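Structural protein ORF273 (PDB 4ART) is a heat- and acid-stable structural component of the virion of an archaeal virus, with a new fold and a precise role that remains to be defined. Local coordinates at residues T93-F99 with A143-F147; Y247-Y251 with C263-E267. All coordinates share one frame; numbering follows the deposited sequence.

Contact 1 of 2, residues T93-F99 with A143-F147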
# COMPACT_ATOMS: atom_id res chain seq x y z
N THR A 93 7.32 10.22 1.93
CA THR A 93 6.91 10.91 0.72
C THR A 93 6.27 9.93 -0.27
O THR A 93 6.87 8.92 -0.62
CB THR A 93 8.09 11.67 0.12
OG1 THR A 93 8.67 12.46 1.15
CG2 THR A 93 7.68 12.56 -1.05
N ASP A 94 5.04 10.24 -0.69
CA ASP A 94 4.31 9.47 -1.70
C ASP A 94 4.26 10.38 -2.91
O ASP A 94 4.14 11.62 -2.77
CB ASP A 94 2.86 9.18 -1.26
CG ASP A 94 2.62 7.92 -0.44
OD1 ASP A 94 3.45 6.99 -0.53
OD2 ASP A 94 1.57 7.85 0.24
N VAL A 95 4.34 9.79 -4.10
CA VAL A 95 4.29 10.51 -5.36
C VAL A 95 3.08 9.99 -6.13
O VAL A 95 2.87 8.79 -6.23
CB VAL A 95 5.64 10.42 -6.11
CG1 VAL A 95 5.48 10.65 -7.61
CG2 VAL A 95 6.66 11.39 -5.52
N THR A 96 2.26 10.91 -6.64
CA THR A 96 1.04 10.53 -7.35
C THR A 96 0.89 11.27 -8.68
O THR A 96 1.50 12.32 -8.88
CB THR A 96 -0.15 10.67 -6.39
OG1 THR A 96 -1.30 10.07 -6.98
CG2 THR A 96 -0.43 12.12 -6.02
N ARG A 97 0.08 10.71 -9.58
CA ARG A 97 -0.21 11.26 -10.90
C ARG A 97 -1.72 11.34 -11.15
O ARG A 97 -2.16 11.83 -12.19
CB ARG A 97 0.56 10.50 -12.00
CG ARG A 97 2.06 10.87 -12.04
CD ARG A 97 2.90 10.10 -13.04
NE ARG A 97 4.35 10.25 -12.80
CZ ARG A 97 5.12 11.21 -13.30
NH1 ARG A 97 4.60 12.14 -14.09
NH2 ARG A 97 6.41 11.24 -13.03
N ASP A 98 -2.52 10.90 -10.16
CA ASP A 98 -3.99 10.93 -10.19
C ASP A 98 -4.45 11.89 -9.10
O ASP A 98 -4.06 11.73 -7.94
CB ASP A 98 -4.59 9.51 -9.98
CG ASP A 98 -6.12 9.49 -9.92
OD1 ASP A 98 -6.76 10.16 -10.77
OD2 ASP A 98 -6.68 8.79 -9.04
N PHE A 99 -5.27 12.87 -9.49
CA PHE A 99 -5.76 13.91 -8.57
C PHE A 99 -6.63 13.41 -7.44
O PHE A 99 -6.53 13.91 -6.32
CB PHE A 99 -6.46 15.05 -9.32
CG PHE A 99 -6.49 16.31 -8.48
CD1 PHE A 99 -5.34 17.06 -8.28
CD2 PHE A 99 -7.67 16.74 -7.89
CE1 PHE A 99 -5.36 18.21 -7.49
CE2 PHE A 99 -7.70 17.92 -7.13
CZ PHE A 99 -6.54 18.63 -6.92
N ALA A 143 4.21 13.55 3.22
CA ALA A 143 4.31 14.52 2.12
C ALA A 143 3.81 13.86 0.86
O ALA A 143 4.19 12.73 0.59
CB ALA A 143 5.74 14.99 1.94
N VAL A 144 2.90 14.51 0.14
CA VAL A 144 2.35 13.95 -1.10
C VAL A 144 2.61 14.90 -2.24
O VAL A 144 2.24 16.08 -2.17
CB VAL A 144 0.84 13.54 -1.00
CG1 VAL A 144 0.41 12.69 -2.20
CG2 VAL A 144 0.55 12.81 0.31
N VAL A 145 3.28 14.42 -3.28
CA VAL A 145 3.57 15.22 -4.46
C VAL A 145 2.72 14.72 -5.63
O VAL A 145 2.72 13.52 -5.94
CB VAL A 145 5.08 15.26 -4.81
CG1 VAL A 145 5.36 16.31 -5.87
CG2 VAL A 145 5.92 15.52 -3.57
N GLU A 146 1.98 15.65 -6.25
CA GLU A 146 1.14 15.40 -7.42
C GLU A 146 1.89 15.85 -8.70
O GLU A 146 2.28 17.01 -8.79
CB GLU A 146 -0.22 16.12 -7.28
CG GLU A 146 -1.02 16.29 -8.57
CD GLU A 146 -1.61 15.04 -9.20
OE1 GLU A 146 -1.66 13.98 -8.54
OE2 GLU A 146 -2.04 15.14 -10.37
N PHE A 147 2.07 14.92 -9.67
CA PHE A 147 2.74 15.21 -10.96
C PHE A 147 1.78 15.48 -12.12
O PHE A 147 0.72 14.88 -12.19
CB PHE A 147 3.72 14.10 -11.32
CG PHE A 147 5.05 14.27 -10.63
CD1 PHE A 147 5.22 13.84 -9.32
CD2 PHE A 147 6.11 14.90 -11.26
CE1 PHE A 147 6.44 14.04 -8.66
CE2 PHE A 147 7.33 15.08 -10.61
CZ PHE A 147 7.49 14.65 -9.31
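Asp94 and Thr96 each use both backbone polar atoms to bind the 143-147 segment. Asp94 N donates to Ala143 O (2.9 Å) and Asp94 O accepts from Val145 N; Thr96 N reaches Val145 O (2.7 Å) and Thr96 O accepts from Phe147 N (2.8 Å). These four bonds define a parallel pair, the two ends of a beta-alpha-beta connection.

Apolar packing follows the two faces of the sheet. Val95 CG1 meets Phe147 CD1 at 3.6 Å, on the face where Thr93, Ala143 and Val145 lie against helix 23-44. On the other face, Thr96, Val144 and Glu146 pack on Phe102 of helix 99-108. Beyond the strands, the extended Arg97 side chain brings one guanidinium face over Phe147 CB, with NH1 3.5 Å from that atom; its plane is turned 34° from the ring.

Among polar side chains, Asp94 OD2 is hydrogen-bonded to His142 NE2. The Glu146 chain, bent at chi2 (69°), carries OE1 to 3.4 Å from Thr96 CG2. Glu146 OE1 also stands 3.3 Å from Asp98 O, another acceptor. Burial beside this carbonyl oxygen would be expected to raise the proton affinity of the Glu146 carboxylate.

Contact 2 of 2, residues Y247-Y251 with C263-E267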
# COMPACT_ATOMS: atom_id res chain seq x y z
N TYR A 247 -1.50 18.98 10.97
CA TYR A 247 -1.22 20.34 10.56
C TYR A 247 -0.88 20.18 9.09
O TYR A 247 0.03 19.44 8.73
CB TYR A 247 -0.04 20.87 11.34
CG TYR A 247 0.17 22.35 11.20
CD1 TYR A 247 -0.41 23.24 12.09
CD2 TYR A 247 1.02 22.86 10.22
CE1 TYR A 247 -0.14 24.60 12.03
CE2 TYR A 247 1.33 24.21 10.16
CZ TYR A 247 0.74 25.08 11.07
OH TYR A 247 0.98 26.41 10.98
N GLN A 248 -1.70 20.79 8.24
CA GLN A 248 -1.60 20.60 6.79
C GLN A 248 -1.12 21.83 6.05
O GLN A 248 -1.70 22.91 6.19
CB GLN A 248 -2.97 20.12 6.28
CG GLN A 248 -3.01 19.68 4.83
CD GLN A 248 -4.36 19.07 4.53
OE1 GLN A 248 -5.14 19.65 3.78
NE2 GLN A 248 -4.67 17.89 5.12
N VAL A 249 -0.01 21.69 5.28
CA VAL A 249 0.57 22.82 4.50
C VAL A 249 0.67 22.42 3.03
O VAL A 249 1.16 21.33 2.73
CB VAL A 249 1.91 23.39 5.07
CG1 VAL A 249 2.39 24.62 4.30
CG2 VAL A 249 1.80 23.71 6.54
N CYS A 250 0.19 23.31 2.12
CA CYS A 250 0.13 23.06 0.69
C CYS A 250 0.89 24.06 -0.16
O CYS A 250 1.13 25.19 0.26
CB CYS A 250 -1.30 22.85 0.20
SG CYS A 250 -2.21 21.58 1.11
N TYR A 251 1.35 23.60 -1.32
CA TYR A 251 2.19 24.35 -2.25
C TYR A 251 1.88 23.97 -3.70
O TYR A 251 1.47 22.84 -3.97
CB TYR A 251 3.67 24.02 -2.01
CG TYR A 251 4.15 24.11 -0.58
CD1 TYR A 251 4.02 23.02 0.29
CD2 TYR A 251 4.79 25.26 -0.11
CE1 TYR A 251 4.52 23.08 1.60
CE2 TYR A 251 5.24 25.35 1.21
CZ TYR A 251 5.14 24.24 2.04
OH TYR A 251 5.64 24.33 3.31
N CYS A 263 -4.72 24.98 1.17
CA CYS A 263 -5.02 23.57 0.94
C CYS A 263 -6.40 23.36 0.43
O CYS A 263 -6.63 22.45 -0.36
CB CYS A 263 -4.77 22.74 2.19
SG CYS A 263 -3.04 22.63 2.66
N LEU A 264 -7.33 24.17 0.95
CA LEU A 264 -8.71 24.04 0.50
C LEU A 264 -8.90 24.61 -0.90
O LEU A 264 -9.69 24.06 -1.66
CB LEU A 264 -9.71 24.56 1.55
CG LEU A 264 -9.56 23.86 2.92
CD1 LEU A 264 -10.34 24.57 3.97
CD2 LEU A 264 -9.95 22.38 2.84
N LYS A 265 -8.06 25.59 -1.29
CA LYS A 265 -8.06 26.11 -2.66
C LYS A 265 -7.54 24.98 -3.58
O LYS A 265 -8.08 24.77 -4.66
CB LYS A 265 -7.18 27.37 -2.77
CG LYS A 265 -7.15 28.04 -4.15
CD LYS A 265 -8.32 29.01 -4.38
CE LYS A 265 -8.35 29.55 -5.79
NZ LYS A 265 -9.36 30.64 -5.94
N LEU A 266 -6.54 24.22 -3.09
CA LEU A 266 -5.91 23.09 -3.77
C LEU A 266 -6.88 22.01 -4.25
O LEU A 266 -6.75 21.56 -5.39
CB LEU A 266 -4.83 22.47 -2.87
CG LEU A 266 -3.90 21.48 -3.52
CD1 LEU A 266 -3.26 22.08 -4.70
CD2 LEU A 266 -2.85 21.01 -2.56
N GLU A 267 -7.84 21.59 -3.39
CA GLU A 267 -8.83 20.55 -3.71
C GLU A 267 -9.75 20.95 -4.87
O GLU A 267 -10.37 20.08 -5.47
CB GLU A 267 -9.66 20.13 -2.48
CG GLU A 267 -8.96 20.26 -1.13
CD GLU A 267 -8.47 19.00 -0.43
OE1 GLU A 267 -9.09 17.93 -0.59
OE2 GLU A 267 -7.49 19.12 0.35
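The side-chain amide of Gln248 is held from outside the contact: its NE2 donates to Asn158 OD1 on the adjoining strand 154-161. With CG anti to the backbone N (chi1 -171°) and the chain extended beyond it, the amide runs out past the disulfide. Its OE1 comes 3.5 Å from Cys263 CB, while Gln248 CG lies 3.7 Å from Cys263 SG, so the glutamine flanks the second cysteine along the length of its side chain.

The covalent tie is the Cys250-Cys263 disulfide, with an SG-SG distance of 2.0 Å. Both sulfurs stand beside their own backbone N, anti to the carbonyl carbon, and the bridge is right-handed, with chi3 of 106°. It brings Cys250 CA and Cys263 CA to 5.2 Å from one another. Leu266, one turn further along the helix, lays CD2 against Cys250 CB at 3.7 Å and so covers the bridge from the side of the first cysteine.

Glu267 makes a looser approach, its OE2 remaining 4.2 Å from Gln248 OE1. Its other carboxylate oxygen lies close to Asp107, a like-charged neighbour that would probably favour protonation of one of the pair. The start of helix 263-266 is fixed by Asp262, whose OD2 accepts from Lys265 N and, weakly, from Leu264 N.

Strand 247-253 lies between strands 154-161 and 258-261, and Cys250 is itself backbone-bonded to Ile261. The disulfide therefore ties the short helix that follows strand 258-261 back across the hairpin. On this face Leu266 and Glu267 pack against helix 99-108, whereas Tyr247, Val249 and Tyr251 turn to the face covered by helix 23-44.

From the N terminus, helix 23-44 comes first and covers one face of the mixed sheet that both contacts reach. Contact 1 closes a long excursion through helices 99-108 and 113-123, bringing strand 139-146 back alongside strand 87-96. Contact 2 opens only after it and closes the short hairpin loop near the C terminus, so the two stand in series and neither nests nor crosses. Strand 154-161 lies between their strands in the sheet. The contacts nevertheless meet directly: Phe99 CZ is 3.3 Å from Leu266 O, so the start of helix 99-108 packs against the disulfide-tethered helix, linking the central strands to the sheet edge formed by strand 258-261.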